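Local coordinates for protein DNA double-strand break repair nuclease NurA (Sulfolobus solfataricus, PDB 2YGK) that acts as a manganese-dependent nuclease that, together with the helicase HerA, resects DNA ends in archaeal double-strand break repair, at residues 105-110 against 172-177; 111-116 against 180-185; 222-227 against 260-265; 266-271 against 296-301. One frame throughout, in Å; residues are numbered along the deposited sequence.

Contact 1: 105-110 against 172-177; sequences QERISL and RKMRDL
R107 turns its NE aside at chi3 (-66°), while M174, a selenomethionine with CG anti to the backbone N (chi1 -175°) and an extended chain beyond, reaches out to meet it. The two side chains cross at about a right angle, and M174 SE comes to the edge of the guanidinium, near its plane, 3.5 Å from R107 NE. Behind that meeting, R107 CD lies 3.7 Å from M174 CG, so the arginine's aliphatic arm takes much of the packing, and the same CD rests close to the backbone N of R175. Two helices of an RNase H-like nuclease domain, 104-123 and 171-193, run side by side here in the same general direction, their short axes 9.4 Å apart and inclined at 29°. The backbones come nearest at R107 and R175, with CA atoms 5.3 Å apart. I108 leaves the opposite flank of its helix for strand 70-82 of the central sheet. On the R175 side, E106 OE1 touches R175 CD at 3.3 Å but stays 4.5 Å from NE, too far for a salt bridge. The R175 guanidinium instead has D176 OD1 over the centre of one face, an attraction of charges with no N-H aimed at the oxygen. L110 CD1 meets the carbonyl O of R175 at 3.8 Å. R107 also makes a cation-pi contact with F98; an alanine in place of R107 would probably leave M174 SE without the CD and NE it packs on, and F98 without its cation.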
# COMPACT_ATOMS: atom_id res chain seq x y z
N GLN A 105 -6.43 -6.41 -0.59
CA GLN A 105 -5.00 -6.54 -0.27
C GLN A 105 -4.76 -7.03 1.16
O GLN A 105 -3.80 -7.74 1.43
CB GLN A 105 -4.24 -5.23 -0.51
CG GLN A 105 -4.25 -4.76 -1.97
CD GLN A 105 -3.49 -5.69 -2.89
OE1 GLN A 105 -2.50 -6.31 -2.49
NE2 GLN A 105 -3.93 -5.79 -4.11
N GLU A 106 -5.63 -6.64 2.07
CA GLU A 106 -5.47 -7.02 3.46
C GLU A 106 -5.89 -8.50 3.65
O GLU A 106 -5.17 -9.29 4.30
CB GLU A 106 -6.27 -6.07 4.35
CG GLU A 106 -5.65 -5.94 5.72
CD GLU A 106 -6.61 -5.49 6.80
OE1 GLU A 106 -7.58 -4.76 6.48
OE2 GLU A 106 -6.36 -5.88 7.98
N ARG A 107 -7.01 -8.89 3.04
CA ARG A 107 -7.39 -10.29 3.10
C ARG A 107 -6.29 -11.16 2.52
O ARG A 107 -6.04 -12.25 3.05
CB ARG A 107 -8.71 -10.58 2.37
CG ARG A 107 -9.83 -9.64 2.75
CD ARG A 107 -11.20 -10.20 2.50
NE ARG A 107 -11.52 -10.41 1.10
CZ ARG A 107 -11.75 -9.45 0.22
NH1 ARG A 107 -11.68 -8.17 0.60
NH2 ARG A 107 -12.03 -9.78 -1.03
N ILE A 108 -5.66 -10.73 1.43
CA ILE A 108 -4.65 -11.56 0.81
C ILE A 108 -3.53 -11.77 1.83
O ILE A 108 -3.07 -12.90 2.03
CB ILE A 108 -4.05 -10.96 -0.45
CG1 ILE A 108 -5.05 -11.00 -1.61
CG2 ILE A 108 -2.80 -11.73 -0.87
CD1 ILE A 108 -4.76 -9.96 -2.70
N SER A 109 -3.11 -10.69 2.47
CA SER A 109 -1.99 -10.80 3.39
C SER A 109 -2.36 -11.62 4.63
O SER A 109 -1.53 -12.36 5.12
CB SER A 109 -1.41 -9.43 3.75
OG SER A 109 -2.42 -8.51 4.07
N LEU A 110 -3.59 -11.47 5.12
CA LEU A 110 -4.02 -12.23 6.29
C LEU A 110 -4.11 -13.71 5.93
O LEU A 110 -3.83 -14.57 6.75
CB LEU A 110 -5.39 -11.74 6.78
CG LEU A 110 -5.31 -10.39 7.50
CD1 LEU A 110 -6.68 -9.74 7.65
CD2 LEU A 110 -4.66 -10.53 8.83
N ARG A 172 -16.35 -7.54 4.84
CA ARG A 172 -15.89 -7.10 6.16
C ARG A 172 -15.76 -8.31 7.07
O ARG A 172 -14.79 -8.43 7.83
CB ARG A 172 -16.85 -6.08 6.79
CG ARG A 172 -16.57 -4.62 6.41
CD ARG A 172 -17.40 -3.65 7.26
NE ARG A 172 -18.79 -4.08 7.43
CZ ARG A 172 -19.71 -4.10 6.46
NH1 ARG A 172 -19.41 -3.72 5.23
NH2 ARG A 172 -20.93 -4.52 6.73
N LYS A 173 -16.74 -9.21 6.96
CA LYS A 173 -16.72 -10.47 7.68
C LYS A 173 -15.55 -11.36 7.29
O LYS A 173 -15.03 -12.05 8.14
CB LYS A 173 -18.04 -11.22 7.52
CG LYS A 173 -19.13 -10.70 8.44
CD LYS A 173 -20.40 -11.53 8.34
CE LYS A 173 -21.46 -10.96 9.26
NZ LYS A 173 -22.71 -11.75 9.23
N MSE A 174 -15.15 -11.38 6.02
CA MSE A 174 -13.99 -12.21 5.64
C MSE A 174 -12.66 -11.68 6.26
O MSE A 174 -11.92 -12.42 6.92
CB MSE A 174 -13.84 -12.39 4.13
CG MSE A 174 -12.68 -13.36 3.85
SE MSE A 174 -12.18 -13.69 2.04
CE MSE A 174 -11.04 -15.21 2.19
N ARG A 175 -12.37 -10.40 6.05
CA ARG A 175 -11.22 -9.80 6.68
C ARG A 175 -11.26 -10.12 8.17
O ARG A 175 -10.26 -10.55 8.72
CB ARG A 175 -11.17 -8.30 6.46
CG ARG A 175 -10.24 -7.55 7.44
CD ARG A 175 -10.46 -6.05 7.40
NE ARG A 175 -11.89 -5.74 7.51
CZ ARG A 175 -12.46 -5.03 8.48
NH1 ARG A 175 -11.72 -4.48 9.45
NH2 ARG A 175 -13.77 -4.85 8.47
N ASP A 176 -12.41 -9.92 8.80
CA ASP A 176 -12.53 -10.08 10.25
C ASP A 176 -12.42 -11.54 10.70
O ASP A 176 -11.75 -11.83 11.69
CB ASP A 176 -13.81 -9.43 10.79
CG ASP A 176 -13.67 -7.92 10.95
OD1 ASP A 176 -12.64 -7.35 10.53
OD2 ASP A 176 -14.59 -7.29 11.53
N LEU A 177 -13.03 -12.46 9.96
CA LEU A 177 -12.80 -13.88 10.22
C LEU A 177 -11.35 -14.28 10.09
O LEU A 177 -10.86 -15.07 10.87
CB LEU A 177 -13.62 -14.75 9.29
CG LEU A 177 -15.03 -15.08 9.72
CD1 LEU A 177 -15.59 -16.10 8.71
CD2 LEU A 177 -15.11 -15.60 11.17

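Contact 2: 111-116 against 180-185; sequences LMEALE and LLNQFL
N182 holds its side-chain amide against the backbone of A114, with its two polar atoms meeting successive residues of helix 104-123. OD1 lies over A114, 3.6 Å from CA and 3.8 Å from CB; ND2 turns to E113, where it meets CB at 3.9 Å. A chi1 of -62° puts N182 CG beside its own backbone N, and from there the amide end comes nearer to helix 104-123 than the direction of the CB bond alone would bring it. The backbone N of A114 is 3.5 Å from N182 OD1, but the angle is poor and no hydrogen bond forms, so the amide meets the neighbouring helix by van der Waals contact. A114 is flanked by two leucines as well: L181 brings CD2 to A114 CB at 4.3 Å, and one turn further along L185 sets CD1 against the carbonyl O of A114 at 3.9 Å. The methyl side chain allows the nearly parallel helices to come together, A114 CA and N182 CA being 5.8 Å apart and the axes inclined at 20°. Helix 104-123 is thereby sandwiched, since L111 and L115 pack on strand 70-82 of the RNase H-like sheet while A114 meets helix 171-193. This part of the pair lies near the active centre: the side chain of E113 comes within about 7 Å of the bound manganese, which is held by D58 and D133. L181 and L115 both reach L162 of helix 162-166, which packs against both long helices at this level.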
# COMPACT_ATOMS: atom_id res chain seq x y z
N LEU A 111 -4.52 -13.99 4.71
CA LEU A 111 -4.52 -15.36 4.21
C LEU A 111 -3.09 -15.91 4.19
O LEU A 111 -2.85 -17.05 4.62
CB LEU A 111 -5.16 -15.39 2.86
CG LEU A 111 -5.25 -16.69 2.09
CD1 LEU A 111 -5.63 -17.88 2.96
CD2 LEU A 111 -6.27 -16.47 0.95
N MSE A 112 -2.14 -15.10 3.75
CA MSE A 112 -0.74 -15.50 3.77
C MSE A 112 -0.29 -15.78 5.21
O MSE A 112 0.29 -16.81 5.47
CB MSE A 112 0.12 -14.43 3.10
CG MSE A 112 1.63 -14.72 3.08
SE MSE A 112 2.67 -13.06 2.75
CE MSE A 112 1.90 -12.07 4.27
N GLU A 113 -0.60 -14.88 6.14
CA GLU A 113 -0.23 -15.06 7.53
C GLU A 113 -0.81 -16.38 8.10
O GLU A 113 -0.11 -17.16 8.73
CB GLU A 113 -0.61 -13.79 8.33
CG GLU A 113 0.57 -12.67 8.32
CD GLU A 113 0.16 -11.20 7.89
OE1 GLU A 113 -1.06 -10.87 7.91
OE2 GLU A 113 1.07 -10.37 7.56
N ALA A 114 -2.07 -16.67 7.78
CA ALA A 114 -2.67 -17.95 8.09
C ALA A 114 -1.81 -19.16 7.72
O ALA A 114 -1.67 -20.08 8.52
CB ALA A 114 -4.01 -18.05 7.43
N LEU A 115 -1.22 -19.17 6.53
CA LEU A 115 -0.47 -20.34 6.06
C LEU A 115 0.87 -20.45 6.79
O LEU A 115 1.32 -21.56 7.12
CB LEU A 115 -0.22 -20.28 4.56
CG LEU A 115 -1.45 -20.39 3.65
CD1 LEU A 115 -1.02 -20.21 2.19
CD2 LEU A 115 -2.19 -21.70 3.83
N GLU A 116 1.50 -19.30 7.04
CA GLU A 116 2.71 -19.27 7.85
C GLU A 116 2.42 -19.90 9.19
O GLU A 116 3.03 -20.89 9.57
CB GLU A 116 3.20 -17.83 8.07
CG GLU A 116 3.82 -17.22 6.87
CD GLU A 116 4.12 -15.73 7.00
OE1 GLU A 116 4.85 -15.31 7.89
OE2 GLU A 116 3.65 -14.96 6.16
N LEU A 180 -9.38 -13.11 13.16
CA LEU A 180 -9.64 -14.06 14.25
C LEU A 180 -8.81 -15.34 14.10
O LEU A 180 -8.13 -15.75 15.04
CB LEU A 180 -11.12 -14.42 14.33
CG LEU A 180 -11.94 -13.78 15.45
CD1 LEU A 180 -13.33 -14.39 15.49
CD2 LEU A 180 -11.28 -13.94 16.83
N LEU A 181 -8.86 -15.94 12.92
CA LEU A 181 -8.08 -17.15 12.64
C LEU A 181 -6.61 -17.00 13.03
O LEU A 181 -6.03 -17.85 13.70
CB LEU A 181 -8.18 -17.53 11.15
CG LEU A 181 -7.52 -18.87 10.81
CD1 LEU A 181 -8.04 -19.98 11.74
CD2 LEU A 181 -7.72 -19.25 9.35
N ASN A 182 -6.00 -15.91 12.60
CA ASN A 182 -4.62 -15.66 13.00
C ASN A 182 -4.44 -15.59 14.53
O ASN A 182 -3.50 -16.19 15.06
CB ASN A 182 -4.12 -14.39 12.35
CG ASN A 182 -4.11 -14.48 10.86
OD1 ASN A 182 -4.17 -15.57 10.30
ND2 ASN A 182 -4.03 -13.35 10.20
N GLN A 183 -5.33 -14.90 15.23
CA GLN A 183 -5.23 -14.79 16.69
C GLN A 183 -5.33 -16.16 17.36
O GLN A 183 -4.59 -16.46 18.30
CB GLN A 183 -6.29 -13.83 17.26
CG GLN A 183 -6.02 -12.36 16.96
CD GLN A 183 -7.04 -11.37 17.54
OE1 GLN A 183 -8.13 -11.75 18.00
NE2 GLN A 183 -6.69 -10.10 17.51
N PHE A 184 -6.21 -17.00 16.84
CA PHE A 184 -6.40 -18.35 17.34
C PHE A 184 -5.19 -19.21 17.01
O PHE A 184 -4.73 -19.98 17.85
CB PHE A 184 -7.67 -18.94 16.74
CG PHE A 184 -7.88 -20.40 17.04
CD1 PHE A 184 -8.32 -20.83 18.29
CD2 PHE A 184 -7.68 -21.36 16.05
CE1 PHE A 184 -8.53 -22.18 18.55
CE2 PHE A 184 -7.90 -22.72 16.30
CZ PHE A 184 -8.33 -23.13 17.55
N LEU A 185 -4.65 -19.05 15.81
CA LEU A 185 -3.41 -19.73 15.42
C LEU A 185 -2.16 -19.34 16.22
O LEU A 185 -1.35 -20.20 16.58
CB LEU A 185 -3.18 -19.52 13.93
CG LEU A 185 -4.16 -20.31 13.09
CD1 LEU A 185 -4.03 -19.92 11.64
CD2 LEU A 185 -3.97 -21.83 13.27

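Contact 3: 222-227 against 260-265; sequences LFTEKR and YTRLDN
R262, N265 and R227 bury the most surface here, and each ties a side chain to backbone or hydroxyl across the contact. R262 NH1 donates twice in its guanidinium plane: to T224 OG1 at 2.7 Å, nearly straight at 167°, and to the carbonyl O of K226 at 3.1 Å. The carbonyl O of E225 lies over one face of the group, 3.2 Å from R262 CD. T224 OG1 is itself bonded to L220 O, and R262 NE and NH2 go on to K267 O and L220 O. A methionine in place of R262 would probably leave the K226 and K267 carbonyls without this donor and the segment after helix 216-223 freer to shift. N265 OD1 accepts the backbone N-H of R227 in the plane of its amide, at 2.7 Å and 177°, and K226 CD packs against the same oxygen. The extended R227 chain carries NE to L263 O, 2.7 Å away and 45° above that carbonyl plane; its NH2 forms a salt bridge with D288 of helix 280-291. The contact thus joins the exit of helix 216-223, where F223 stacks on W333 of the second subunit, to the end of strand 255-262, beside its antiparallel neighbour 228-236.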
# COMPACT_ATOMS: atom_id res chain seq x y z
N LEU A 222 22.45 3.50 14.60
CA LEU A 222 23.23 4.71 14.45
C LEU A 222 24.36 4.76 15.46
O LEU A 222 25.51 5.01 15.07
CB LEU A 222 22.36 5.97 14.55
CG LEU A 222 21.50 6.27 13.33
CD1 LEU A 222 20.77 7.53 13.60
CD2 LEU A 222 22.33 6.39 12.07
N PHE A 223 24.05 4.48 16.73
CA PHE A 223 24.97 4.76 17.84
C PHE A 223 25.67 3.59 18.51
O PHE A 223 26.34 3.78 19.51
CB PHE A 223 24.24 5.61 18.87
CG PHE A 223 23.81 6.93 18.33
CD1 PHE A 223 24.75 7.86 17.97
CD2 PHE A 223 22.46 7.22 18.12
CE1 PHE A 223 24.36 9.08 17.43
CE2 PHE A 223 22.06 8.42 17.59
CZ PHE A 223 23.00 9.36 17.25
N THR A 224 25.52 2.38 17.97
CA THR A 224 26.32 1.23 18.39
C THR A 224 26.82 0.53 17.14
O THR A 224 26.17 0.60 16.08
CB THR A 224 25.50 0.25 19.23
OG1 THR A 224 24.64 -0.54 18.41
CG2 THR A 224 24.66 0.98 20.27
N GLU A 225 27.97 -0.13 17.25
CA GLU A 225 28.55 -0.88 16.14
C GLU A 225 28.67 -2.35 16.45
O GLU A 225 28.46 -3.18 15.57
CB GLU A 225 29.94 -0.34 15.76
CG GLU A 225 30.49 -0.79 14.35
CD GLU A 225 31.55 -1.94 14.38
OE1 GLU A 225 32.58 -1.80 15.08
OE2 GLU A 225 31.38 -2.97 13.68
N LYS A 226 29.02 -2.67 17.70
CA LYS A 226 29.47 -4.01 18.05
C LYS A 226 28.31 -4.98 18.30
O LYS A 226 27.19 -4.60 18.69
CB LYS A 226 30.39 -3.97 19.26
CG LYS A 226 31.80 -3.43 18.99
CD LYS A 226 32.74 -4.58 18.67
CE LYS A 226 34.09 -4.14 18.10
NZ LYS A 226 35.13 -5.28 18.22
N ARG A 227 28.58 -6.26 18.05
CA ARG A 227 27.63 -7.33 18.36
C ARG A 227 27.12 -7.23 19.81
O ARG A 227 27.90 -7.04 20.73
CB ARG A 227 28.29 -8.67 18.12
CG ARG A 227 27.50 -9.90 18.56
CD ARG A 227 28.35 -11.17 18.34
NE ARG A 227 27.58 -12.42 18.35
CZ ARG A 227 27.50 -13.27 19.37
NH1 ARG A 227 28.09 -13.00 20.53
NH2 ARG A 227 26.80 -14.40 19.25
N TYR A 260 16.53 -6.07 21.35
CA TYR A 260 17.18 -5.83 20.08
C TYR A 260 18.55 -6.42 20.13
O TYR A 260 19.24 -6.32 21.13
CB TYR A 260 17.30 -4.36 19.87
CG TYR A 260 15.97 -3.72 19.67
CD1 TYR A 260 15.34 -3.72 18.40
CD2 TYR A 260 15.31 -3.11 20.72
CE1 TYR A 260 14.12 -3.12 18.20
CE2 TYR A 260 14.07 -2.47 20.52
CZ TYR A 260 13.48 -2.50 19.26
OH TYR A 260 12.26 -1.87 19.06
N THR A 261 18.96 -7.06 19.07
CA THR A 261 20.29 -7.68 19.09
C THR A 261 20.90 -7.42 17.74
O THR A 261 20.19 -7.24 16.74
CB THR A 261 20.21 -9.23 19.38
OG1 THR A 261 21.53 -9.83 19.46
CG2 THR A 261 19.37 -9.90 18.33
N ARG A 262 22.23 -7.34 17.75
CA ARG A 262 23.06 -7.38 16.58
C ARG A 262 23.87 -8.62 16.76
O ARG A 262 24.59 -8.71 17.76
CB ARG A 262 23.99 -6.16 16.54
CG ARG A 262 25.01 -6.22 15.40
CD ARG A 262 25.89 -5.00 15.35
NE ARG A 262 25.20 -3.74 15.01
CZ ARG A 262 24.98 -2.71 15.83
NH1 ARG A 262 25.36 -2.73 17.09
NH2 ARG A 262 24.35 -1.62 15.37
N LEU A 263 23.78 -9.55 15.81
CA LEU A 263 24.44 -10.86 15.92
C LEU A 263 25.90 -10.83 15.52
O LEU A 263 26.65 -11.74 15.87
CB LEU A 263 23.74 -11.90 15.05
CG LEU A 263 22.28 -12.08 15.47
CD1 LEU A 263 21.57 -12.79 14.40
CD2 LEU A 263 22.10 -12.78 16.84
N ASP A 264 26.30 -9.78 14.81
CA ASP A 264 27.60 -9.71 14.14
C ASP A 264 28.04 -8.26 14.06
O ASP A 264 27.26 -7.37 13.67
CB ASP A 264 27.45 -10.31 12.76
CG ASP A 264 28.72 -10.31 11.98
OD1 ASP A 264 29.77 -9.85 12.50
OD2 ASP A 264 28.67 -10.77 10.81
N ASN A 265 29.29 -8.02 14.47
CA ASN A 265 29.89 -6.69 14.47
C ASN A 265 29.63 -5.96 13.17
O ASN A 265 29.94 -6.48 12.13
CB ASN A 265 31.39 -6.80 14.65
CG ASN A 265 31.82 -7.04 16.09
OD1 ASN A 265 31.02 -6.92 17.03
ND2 ASN A 265 33.10 -7.32 16.28

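Contact 4: 266-271 against 296-301; sequences GKRVIR and KGYPFP
K267 and G297 approach to 5.5 Å between CA atoms where segment 296-301 opens with a tight turn, K296 and G297 both taking positive phi (43° and 92°) in a turn of the type I' kind. A CB on G297 would clash with K267 CB and with the carbonyl O of K296, which explains a glycine at this place. K267 CB packs 4.1 Å from G297 CA. A bend at chi2 (-60°) sets K267 CD close to the K296 carbonyl; farther out the two lysine chains cross obliquely, K267 CE 3.8 Å from K296 CG. K267 NZ and K296 NZ end 5.3 Å apart, close enough that their like charges would probably repel mildly. Further along, I270 CG2 reaches the edge of the Y298 ring, 4.1 Å from CD1, and R268 CD approaches the same CD1 at 4.3 Å. No hydrogen bond crosses between the two segments. The Y298 ring also makes a cation-pi contact with K202 and touches D133, a manganese ligand. The hairpin of strands 294-295 and 298-299 therefore packs against the loop leading into strand 270-275 and against I270 at its start; that strand lies between 255-262 and 197-201 in the main sheet, and P299 leads as N-cap into helix 300-309.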
# COMPACT_ATOMS: atom_id res chain seq x y z
N GLY A 266 29.05 -4.77 13.24
CA GLY A 266 28.92 -3.90 12.07
C GLY A 266 27.67 -4.12 11.25
O GLY A 266 27.43 -3.39 10.28
N LYS A 267 26.86 -5.09 11.63
CA LYS A 267 25.69 -5.48 10.84
C LYS A 267 24.39 -4.93 11.43
O LYS A 267 24.40 -4.11 12.34
CB LYS A 267 25.65 -6.99 10.72
CG LYS A 267 26.90 -7.54 10.09
CD LYS A 267 27.07 -6.96 8.68
CE LYS A 267 28.18 -7.64 7.92
NZ LYS A 267 29.48 -7.42 8.55
N ARG A 268 23.28 -5.35 10.85
CA ARG A 268 21.97 -4.80 11.16
C ARG A 268 21.60 -5.19 12.56
O ARG A 268 22.12 -6.15 13.08
CB ARG A 268 20.95 -5.37 10.19
CG ARG A 268 20.83 -6.90 10.30
CD ARG A 268 19.63 -7.42 9.60
NE ARG A 268 19.81 -7.28 8.16
CZ ARG A 268 19.03 -6.56 7.35
NH1 ARG A 268 18.00 -5.86 7.82
NH2 ARG A 268 19.31 -6.54 6.05
N VAL A 269 20.70 -4.43 13.16
CA VAL A 269 20.09 -4.81 14.41
C VAL A 269 18.72 -5.38 14.06
O VAL A 269 17.99 -4.82 13.20
CB VAL A 269 19.91 -3.58 15.32
CG1 VAL A 269 19.15 -3.96 16.58
CG2 VAL A 269 21.28 -2.91 15.67
N ILE A 270 18.36 -6.47 14.74
CA ILE A 270 17.03 -7.06 14.61
C ILE A 270 16.28 -7.01 15.95
O ILE A 270 16.92 -6.97 17.01
CB ILE A 270 17.11 -8.51 14.15
CG1 ILE A 270 17.82 -9.38 15.17
CG2 ILE A 270 17.84 -8.60 12.83
CD1 ILE A 270 17.98 -10.87 14.76
N ARG A 271 14.95 -7.01 15.88
CA ARG A 271 14.08 -7.11 17.06
C ARG A 271 13.70 -8.56 17.28
O ARG A 271 13.33 -9.27 16.34
CB ARG A 271 12.80 -6.33 16.82
CG ARG A 271 11.90 -6.23 18.06
CD ARG A 271 10.53 -5.65 17.72
NE ARG A 271 9.63 -5.73 18.88
CZ ARG A 271 8.94 -4.71 19.40
NH1 ARG A 271 8.99 -3.46 18.88
NH2 ARG A 271 8.19 -4.93 20.47
N LYS A 296 25.91 -12.64 7.77
CA LYS A 296 25.91 -11.17 7.83
C LYS A 296 24.85 -10.64 8.76
O LYS A 296 24.17 -9.69 8.41
CB LYS A 296 25.72 -10.54 6.45
CG LYS A 296 27.02 -10.46 5.62
CD LYS A 296 26.72 -10.44 4.10
CE LYS A 296 28.01 -10.50 3.30
NZ LYS A 296 28.87 -9.34 3.61
N GLY A 297 24.72 -11.25 9.94
CA GLY A 297 23.92 -10.69 11.00
C GLY A 297 22.49 -11.17 11.01
O GLY A 297 21.77 -10.78 11.92
N TYR A 298 22.09 -12.03 10.06
CA TYR A 298 20.70 -12.51 9.98
C TYR A 298 20.56 -14.02 9.74
O TYR A 298 21.29 -14.60 8.91
CB TYR A 298 20.01 -11.77 8.83
CG TYR A 298 18.51 -11.93 8.77
CD1 TYR A 298 17.70 -11.21 9.61
CD2 TYR A 298 17.91 -12.83 7.88
CE1 TYR A 298 16.30 -11.34 9.56
CE2 TYR A 298 16.53 -12.98 7.82
CZ TYR A 298 15.72 -12.22 8.67
OH TYR A 298 14.33 -12.31 8.62
N PRO A 299 19.55 -14.65 10.37
CA PRO A 299 19.48 -16.13 10.30
C PRO A 299 19.17 -16.61 8.92
O PRO A 299 18.15 -16.24 8.37
CB PRO A 299 18.35 -16.51 11.30
CG PRO A 299 18.18 -15.29 12.13
CD PRO A 299 18.47 -14.11 11.21
N PHE A 300 20.07 -17.43 8.35
CA PHE A 300 19.90 -17.90 7.01
C PHE A 300 18.59 -18.64 6.78
O PHE A 300 17.98 -18.45 5.74
CB PHE A 300 21.07 -18.76 6.52
CG PHE A 300 20.99 -19.05 5.05
CD1 PHE A 300 21.06 -18.02 4.14
CD2 PHE A 300 20.73 -20.32 4.59
CE1 PHE A 300 20.93 -18.26 2.80
CE2 PHE A 300 20.63 -20.57 3.23
CZ PHE A 300 20.72 -19.54 2.34
N PRO A 301 18.16 -19.50 7.72
CA PRO A 301 16.89 -20.18 7.54
C PRO A 301 15.73 -19.25 7.16
O PRO A 301 14.92 -19.58 6.30
CB PRO A 301 16.67 -20.80 8.92
CG PRO A 301 18.03 -21.25 9.28
CD PRO A 301 18.89 -20.08 8.86

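The four contacts show how chemistry follows place in the fold. Contacts 1 and 2 lie in succession along one helix pair, 104-123 and 171-193, and meet where L110 touches N182; contact 2, near the metal, is the buried one, whereas the other three are partly buried and contact 1 draws on charged arms. Contacts 3 and 4, across the chain's centre from them, sit about 9 Å apart by their centres at neighbouring strands 255-262 and 270-275, joined by the R262 NE to K267 O bond. There contact 3 depends on directed hydrogen bonds, while contact 4 is mostly carbon against carbon and, like contact 2, borders the manganese site.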